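Local coordinates for putative sugar phosphate isomerase (Acidithiobacillus ferrooxidans, PDB 3L2H), which is of unconfirmed function but belongs to the metal-binding cupins and may act as a sugar phosphate isomerase, at residues B[129-132]-B[137-140]; B[68-73]-B[103-108]. All blocks are in the same frame, centred on the assembly; numbering follows the deposited sequence.

How the contacts relate
Contact 2 (68-73 with 103-108) looks across the inside of the cupin barrel, its centre about 6 Å from the centre of the chain, where a 1,2-ethanediol lies between Glu70 and His105. Contact 1 (129-132 with 137-140) is a hairpin further along the chain and further out, its centre about 14 Å from the chain centre; the centres of the two contacts are also about 14 Å apart. Two touches join them. Arg140 NH2 makes a salt bridge of 2.8 Å to Glu68 OE2, and Pro132 CG packs 4.3 Å from Ala104 CB. His63, which hydrogen-bonds to Glu70 in contact 2, also touches Tyr131 of contact 1.

Contact 1. Residues B[129-132]-B[137-140]; sequences VDYP and RLYR
Val129 faces Leu138 as an antiparallel hydrogen-bonded pair: Val129 N donates to Leu138 O at 2.9 Å, and Leu138 N returns a nearly straight bond to Val129 O at 2.8 Å. On that face their CB atoms pack 4.4 Å apart, while Val129 CG1 leans over the rim of one face of the Tyr131 ring. Asp130 pairs with Arg137 on the other face, in the non-hydrogen-bonded position. Here Arg137 grips the carboxylate side-on. Its NE meets the syn lone pair of Asp130 OD1 at 2.6 Å, almost straight and in the guanidinium plane, and its NH2 donates to Asp130 OD2 at 3.0 Å, on the syn side but somewhat tilted. The carboxylate and guanidinium planes lie 17° apart, nearly coplanar; a bend at chi3 (-76°) in an otherwise extended arginine turns the guanidinium edge to the acid. The paired bonds fix the rotation of both groups; His66 NE2 adds a hydrogen bond to Asp130 OD2, and Arg137 NH1 forms a salt bridge to Glu144 OE2 of the second subunit. Tyr131 then runs alongside Leu138, its ring edge at CE2 lying 4.1 Å from Leu138 CB. This is the hairpin of strands 126-131 and 136-141, the central pair of a four-stranded antiparallel sheet, with 64-65 beside the first strand and 144-149 beside the second, where Leu138 also packs on Trp145 and Leu147.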
ATOM      1  N   VAL B 129      16.323  -6.390   4.480  1.00 16.76           N
ATOM      2  CA  VAL B 129      16.671  -7.609   5.172  1.00 16.84           C
ATOM      3  C   VAL B 129      18.085  -7.515   5.675  1.00 16.93           C
ATOM      4  O   VAL B 129      18.991  -7.185   4.900  1.00 16.10           O
ATOM      5  CB  VAL B 129      16.544  -8.835   4.277  1.00 17.57           C
ATOM      6  CG1 VAL B 129      16.861 -10.134   5.111  1.00 17.69           C
ATOM      7  CG2 VAL B 129      15.164  -8.882   3.599  1.00 18.28           C
ATOM      8  N   ASP B 130      18.291  -7.832   6.956  1.00 16.03           N
ATOM      9  CA  ASP B 130      19.615  -7.815   7.539  1.00 16.73           C
ATOM     10  C   ASP B 130      20.164  -9.217   7.607  1.00 17.24           C
ATOM     11  O   ASP B 130      19.438 -10.150   7.939  1.00 15.51           O
ATOM     12  CB  ASP B 130      19.622  -7.234   8.932  1.00 16.43           C
ATOM     13  CG  ASP B 130      19.476  -5.731   8.928  1.00 18.19           C
ATOM     14  OD1 ASP B 130      19.872  -5.125   7.910  1.00 17.87           O
ATOM     15  OD2 ASP B 130      18.894  -5.173   9.888  1.00 18.66           O
ATOM     16  N   TYR B 131      21.440  -9.347   7.237  1.00 17.16           N
ATOM     17  CA  TYR B 131      22.190 -10.596   7.404  1.00 17.16           C
ATOM     18  C   TYR B 131      23.310 -10.340   8.408  1.00 17.26           C
ATOM     19  O   TYR B 131      24.459 -10.087   8.027  1.00 19.00           O
ATOM     20  CB  TYR B 131      22.718 -11.084   6.063  1.00 17.00           C
ATOM     21  CG  TYR B 131      21.639 -11.338   5.052  1.00 17.47           C
ATOM     22  CD1 TYR B 131      20.854 -12.468   5.114  1.00 17.34           C
ATOM     23  CD2 TYR B 131      21.398 -10.432   4.043  1.00 18.41           C
ATOM     24  CE1 TYR B 131      19.870 -12.714   4.193  1.00 17.88           C
ATOM     25  CE2 TYR B 131      20.397 -10.654   3.108  1.00 19.32           C
ATOM     26  CZ  TYR B 131      19.657 -11.802   3.174  1.00 19.74           C
ATOM     27  OH  TYR B 131      18.652 -12.016   2.249  1.00 22.58           O
ATOM     28  N   PRO B 132      22.983 -10.391   9.699  1.00 18.15           N
ATOM     29  CA  PRO B 132      23.980  -9.920  10.680  1.00 17.52           C
ATOM     30  C   PRO B 132      25.326 -10.672  10.640  1.00 16.99           C
ATOM     31  O   PRO B 132      26.367 -10.048  10.880  1.00 17.33           O
ATOM     32  CB  PRO B 132      23.287 -10.107  12.026  1.00 17.77           C
ATOM     33  CG  PRO B 132      21.774 -10.185  11.713  1.00 18.16           C
ATOM     34  CD  PRO B 132      21.676 -10.743  10.314  1.00 17.61           C
ATOM     35  N   ARG B 137      23.306  -5.500   4.796  1.00 14.84           N
ATOM     36  CA  ARG B 137      21.916  -5.106   4.753  1.00 15.81           C
ATOM     37  C   ARG B 137      21.515  -5.113   3.293  1.00 16.17           C
ATOM     38  O   ARG B 137      22.220  -4.545   2.448  1.00 16.12           O
ATOM     39  CB  ARG B 137      21.711  -3.716   5.341  1.00 16.05           C
ATOM     40  CG  ARG B 137      20.260  -3.208   5.210  1.00 17.17           C
ATOM     41  CD  ARG B 137      19.974  -2.043   6.149  1.00 16.95           C
ATOM     42  NE  ARG B 137      19.807  -2.514   7.509  1.00 17.69           N
ATOM     43  CZ  ARG B 137      19.533  -1.723   8.536  1.00 17.75           C
ATOM     44  NH1 ARG B 137      19.372  -0.409   8.349  1.00 18.89           N
ATOM     45  NH2 ARG B 137      19.390  -2.231   9.741  1.00 18.09           N
ATOM     46  N   LEU B 138      20.385  -5.748   3.011  1.00 15.43           N
ATOM     47  CA  LEU B 138      19.805  -5.744   1.670  1.00 16.13           C
ATOM     48  C   LEU B 138      18.576  -4.825   1.613  1.00 16.59           C
ATOM     49  O   LEU B 138      17.677  -4.997   2.394  1.00 16.67           O
ATOM     50  CB  LEU B 138      19.363  -7.134   1.291  1.00 17.21           C
ATOM     51  CG  LEU B 138      18.559  -7.281  -0.008  1.00 18.07           C
ATOM     52  CD1 LEU B 138      19.413  -6.991  -1.210  1.00 17.45           C
ATOM     53  CD2 LEU B 138      17.950  -8.693  -0.074  1.00 18.17           C
ATOM     54  N   TYR B 139      18.556  -3.888   0.667  1.00 16.30           N
ATOM     55  CA  TYR B 139      17.422  -3.041   0.447  1.00 15.70           C
ATOM     56  C   TYR B 139      16.839  -3.549  -0.858  1.00 16.52           C
ATOM     57  O   TYR B 139      17.554  -3.576  -1.868  1.00 16.40           O
ATOM     58  CB  TYR B 139      17.845  -1.601   0.272  1.00 15.41           C
ATOM     59  CG  TYR B 139      18.592  -0.979   1.417  1.00 15.15           C
ATOM     60  CD1 TYR B 139      17.924  -0.342   2.452  1.00 15.32           C
ATOM     61  CD2 TYR B 139      19.979  -0.996   1.440  1.00 15.00           C
ATOM     62  CE1 TYR B 139      18.669   0.253   3.514  1.00 15.03           C
ATOM     63  CE2 TYR B 139      20.694  -0.458   2.464  1.00 14.79           C
ATOM     64  CZ  TYR B 139      20.024   0.210   3.492  1.00 14.76           C
ATOM     65  OH  TYR B 139      20.787   0.775   4.468  1.00 14.66           O
ATOM     66  N   ARG B 140      15.587  -4.026  -0.827  1.00 16.25           N
ATOM     67  CA  ARG B 140      14.951  -4.518  -2.031  1.00 16.83           C
ATOM     68  C   ARG B 140      13.764  -3.616  -2.336  1.00 15.98           C
ATOM     69  O   ARG B 140      12.874  -3.465  -1.529  1.00 15.25           O
ATOM     70  CB  ARG B 140      14.511  -5.970  -1.883  1.00 17.54           C
ATOM     71  CG  ARG B 140      13.991  -6.523  -3.201  1.00 18.37           C
ATOM     72  CD  ARG B 140      13.557  -8.005  -3.102  1.00 20.01           C
ATOM     73  NE  ARG B 140      12.707  -8.303  -1.978  1.00 20.21           N
ATOM     74  CZ  ARG B 140      11.423  -7.982  -1.917  1.00 21.85           C
ATOM     75  NH1 ARG B 140      10.864  -7.298  -2.900  1.00 22.75           N
ATOM     76  NH2 ARG B 140      10.720  -8.258  -0.829  1.00 22.78           N
TER

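Contact 2. Residues B[68-73]-B[103-108]; sequences EEEAVY and AAHSIS. With EDO (1,2-ethanediol), chain N.
His105 turns the edge of its imidazole toward Glu70, with CE1 3.5 Å from Glu70 OE1 and the carboxylate plane set 80° to the ring. No hydrogen bond joins the two side chains; a 1,2-ethanediol, probably left from the crystallisation liquor, lies between them. His105 NE2 and EDO O2 share a hydrogen bond of 2.7 Å near the ring plane, while EDO O1 sits 2.5 Å from Glu70 OE2, so short that its exact geometry is doubtful. The other carboxylate oxygen, Glu70 OE1, is bonded to His63 NE2. With CG anti to the backbone N (chi1 -180°) and the chain beyond it extended, the Glu70 carboxylate is carried across to the imidazole edge. Phe98 stacks on the His105 ring, and His63 meets that ring at a steep angle.

The two segments belong to strands 70-76 and 105-108, which lie in different sheets and face each other across the interior of the cupin barrel: the CA atoms of Glu70 and His105 are 10.6 Å apart, and the two strands meet through their side chains alone. Cupins commonly place histidines and a glutamate in such a pocket to bind metal, consistent with the metal-binding assignment of this protein, although ethanediol lies between Glu70 and His105 here.

Further along the second strand, Ile107 extends CD1 tip to tip against the methyls of Val72, 4.1 Å from CG2. The same Val72 CG2 lies 3.7 Å from EDO C2, and Ile107 CD1 approaches EDO O2, giving the diol an apolar flank.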
ATOM      1  N   GLU B  68       8.541  -7.591   5.626  1.00 16.41           N
ATOM      2  CA  GLU B  68       7.825  -8.846   5.364  1.00 17.35           C
ATOM      3  C   GLU B  68       7.767  -9.774   6.586  1.00 18.14           C
ATOM      4  O   GLU B  68       8.800 -10.070   7.203  1.00 18.91           O
ATOM      5  CB  GLU B  68       8.444  -9.631   4.209  1.00 17.58           C
ATOM      6  CG  GLU B  68       8.262  -9.042   2.799  1.00 18.02           C
ATOM      7  CD  GLU B  68       8.862  -9.901   1.699  1.00 19.01           C
ATOM      8  OE1 GLU B  68       9.516 -10.927   2.008  1.00 19.21           O
ATOM      9  OE2 GLU B  68       8.663  -9.587   0.479  1.00 19.86           O
ATOM     10  N   GLU B  69       6.556 -10.205   6.953  1.00 16.56           N
ATOM     11  CA  GLU B  69       6.385 -11.262   7.936  1.00 15.90           C
ATOM     12  C   GLU B  69       6.737 -12.630   7.342  1.00 16.21           C
ATOM     13  O   GLU B  69       6.649 -12.844   6.135  1.00 15.66           O
ATOM     14  CB  GLU B  69       4.931 -11.259   8.471  1.00 16.30           C
ATOM     15  CG  GLU B  69       4.717 -10.013   9.333  1.00 17.85           C
ATOM     16  CD  GLU B  69       3.366  -9.951   9.976  1.00 18.02           C
ATOM     17  OE1 GLU B  69       2.464 -10.634   9.472  1.00 17.48           O
ATOM     18  OE2 GLU B  69       3.229  -9.195  10.967  1.00 18.35           O
ATOM     19  N   GLU B  70       7.120 -13.567   8.207  1.00 15.34           N
ATOM     20  CA  GLU B  70       7.523 -14.896   7.789  1.00 17.29           C
ATOM     21  C   GLU B  70       7.077 -15.850   8.899  1.00 16.46           C
ATOM     22  O   GLU B  70       7.047 -15.439  10.056  1.00 16.29           O
ATOM     23  CB  GLU B  70       9.054 -14.915   7.641  1.00 20.09           C
ATOM     24  CG  GLU B  70       9.652 -16.155   7.225  1.00 24.07           C
ATOM     25  CD  GLU B  70      11.125 -15.985   6.826  1.00 25.51           C
ATOM     26  OE1 GLU B  70      11.904 -15.172   7.420  1.00 26.93           O
ATOM     27  OE2 GLU B  70      11.468 -16.684   5.882  1.00 28.60           O
ATOM     28  N   ALA B  71       6.794 -17.104   8.564  1.00 14.97           N
ATOM     29  CA  ALA B  71       6.477 -18.116   9.559  1.00 14.84           C
ATOM     30  C   ALA B  71       6.843 -19.503   9.052  1.00 14.88           C
ATOM     31  O   ALA B  71       6.965 -19.713   7.838  1.00 14.99           O
ATOM     32  CB  ALA B  71       4.984 -18.066   9.934  1.00 14.36           C
ATOM     33  N   VAL B  72       6.993 -20.451   9.984  1.00 14.97           N
ATOM     34  CA  VAL B  72       7.385 -21.824   9.667  1.00 15.41           C
ATOM     35  C   VAL B  72       6.502 -22.789  10.421  1.00 15.24           C
ATOM     36  O   VAL B  72       6.246 -22.589  11.608  1.00 15.92           O
ATOM     37  CB  VAL B  72       8.855 -22.113  10.008  1.00 15.46           C
ATOM     38  CG1 VAL B  72       9.219 -23.581   9.637  1.00 15.41           C
ATOM     39  CG2 VAL B  72       9.820 -21.118   9.320  1.00 15.19           C
ATOM     40  N   TYR B  73       5.993 -23.827   9.751  1.00 15.95           N
ATOM     41  CA  TYR B  73       5.202 -24.875  10.419  1.00 15.95           C
ATOM     42  C   TYR B  73       5.859 -26.213  10.116  1.00 16.07           C
ATOM     43  O   TYR B  73       6.083 -26.559   8.954  1.00 17.25           O
ATOM     44  CB  TYR B  73       3.714 -24.845  10.017  1.00 16.37           C
ATOM     45  CG  TYR B  73       2.835 -25.842  10.772  1.00 16.81           C
ATOM     46  CD1 TYR B  73       2.272 -25.495  11.983  1.00 17.47           C
ATOM     47  CD2 TYR B  73       2.574 -27.111  10.282  1.00 17.15           C
ATOM     48  CE1 TYR B  73       1.471 -26.376  12.704  1.00 18.21           C
ATOM     49  CE2 TYR B  73       1.772 -28.016  11.016  1.00 18.56           C
ATOM     50  CZ  TYR B  73       1.224 -27.632  12.225  1.00 17.47           C
ATOM     51  OH  TYR B  73       0.396 -28.448  12.971  1.00 18.49           O
ATOM     52  N   ALA B 103      13.051 -10.688  15.430  1.00 19.06           N
ATOM     53  CA  ALA B 103      14.178 -11.539  15.768  1.00 18.28           C
ATOM     54  C   ALA B 103      14.846 -12.103  14.510  1.00 17.50           C
ATOM     55  O   ALA B 103      14.157 -12.632  13.634  1.00 18.56           O
ATOM     56  CB  ALA B 103      13.708 -12.672  16.641  1.00 17.69           C
ATOM     57  N   ALA B 104      16.166 -11.994  14.419  1.00 16.54           N
ATOM     58  CA  ALA B 104      16.924 -12.695  13.370  1.00 15.92           C
ATOM     59  C   ALA B 104      16.852 -14.199  13.647  1.00 15.38           C
ATOM     60  O   ALA B 104      16.879 -14.615  14.802  1.00 14.80           O
ATOM     61  CB  ALA B 104      18.385 -12.202  13.345  1.00 15.84           C
ATOM     62  N   HIS B 105      16.777 -15.010  12.606  1.00 16.11           N
ATOM     63  CA  HIS B 105      16.725 -16.443  12.777  1.00 16.31           C
ATOM     64  C   HIS B 105      17.300 -17.226  11.634  1.00 16.45           C
ATOM     65  O   HIS B 105      17.428 -16.728  10.506  1.00 17.27           O
ATOM     66  CB  HIS B 105      15.248 -16.899  12.947  1.00 17.16           C
ATOM     67  CG  HIS B 105      14.600 -17.333  11.677  1.00 17.43           C
ATOM     68  ND1 HIS B 105      13.993 -16.455  10.811  1.00 18.11           N
ATOM     69  CD2 HIS B 105      14.477 -18.568  11.119  1.00 18.51           C
ATOM     70  CE1 HIS B 105      13.532 -17.131   9.763  1.00 19.53           C
ATOM     71  NE2 HIS B 105      13.798 -18.422   9.938  1.00 18.89           N
ATOM     72  N   SER B 106      17.607 -18.481  11.946  1.00 16.77           N
ATOM     73  CA  SER B 106      17.844 -19.512  10.975  1.00 18.23           C
ATOM     74  C   SER B 106      17.453 -20.856  11.618  1.00 17.92           C
ATOM     75  O   SER B 106      17.314 -20.958  12.820  1.00 18.10           O
ATOM     76  CB  SER B 106      19.301 -19.545  10.481  1.00 18.40           C
ATOM     77  OG  SER B 106      20.208 -19.725  11.565  1.00 20.73           O
ATOM     78  N   ILE B 107      17.253 -21.865  10.781  1.00 17.84           N
ATOM     79  CA  ILE B 107      16.987 -23.225  11.218  1.00 17.09           C
ATOM     80  C   ILE B 107      18.027 -24.177  10.622  1.00 17.63           C
ATOM     81  O   ILE B 107      18.369 -24.072   9.429  1.00 17.16           O
ATOM     82  CB  ILE B 107      15.580 -23.686  10.776  1.00 16.76           C
ATOM     83  CG1 ILE B 107      14.499 -22.932  11.551  1.00 16.66           C
ATOM     84  CG2 ILE B 107      15.368 -25.225  10.971  1.00 16.72           C
ATOM     85  CD1 ILE B 107      13.095 -22.933  10.884  1.00 16.47           C
ATOM     86  N   SER B 108      18.551 -25.059  11.478  0.50 17.11           N
ATOM     87  CA  SER B 108      19.464 -26.119  11.095  0.50 17.82           C
ATOM     88  C   SER B 108      18.782 -27.470  11.256  0.50 17.50           C
ATOM     89  O   SER B 108      17.951 -27.655  12.151  0.50 16.85           O
ATOM     90  CB  SER B 108      20.710 -26.118  11.983  0.50 18.15           C
ATOM     91  OG  SER B 108      21.503 -24.955  11.790  0.50 18.84           O
TER
HETATM   92  C1  EDO N 165      13.120 -19.654   6.063  1.00 29.66           C
HETATM   93  O1  EDO N 165      13.367 -18.236   6.183  1.00 29.55           O
HETATM   94  C2  EDO N 165      12.843 -20.262   7.416  1.00 29.06           C
HETATM   95  O2  EDO N 165      14.109 -20.405   8.096  1.00 28.94           O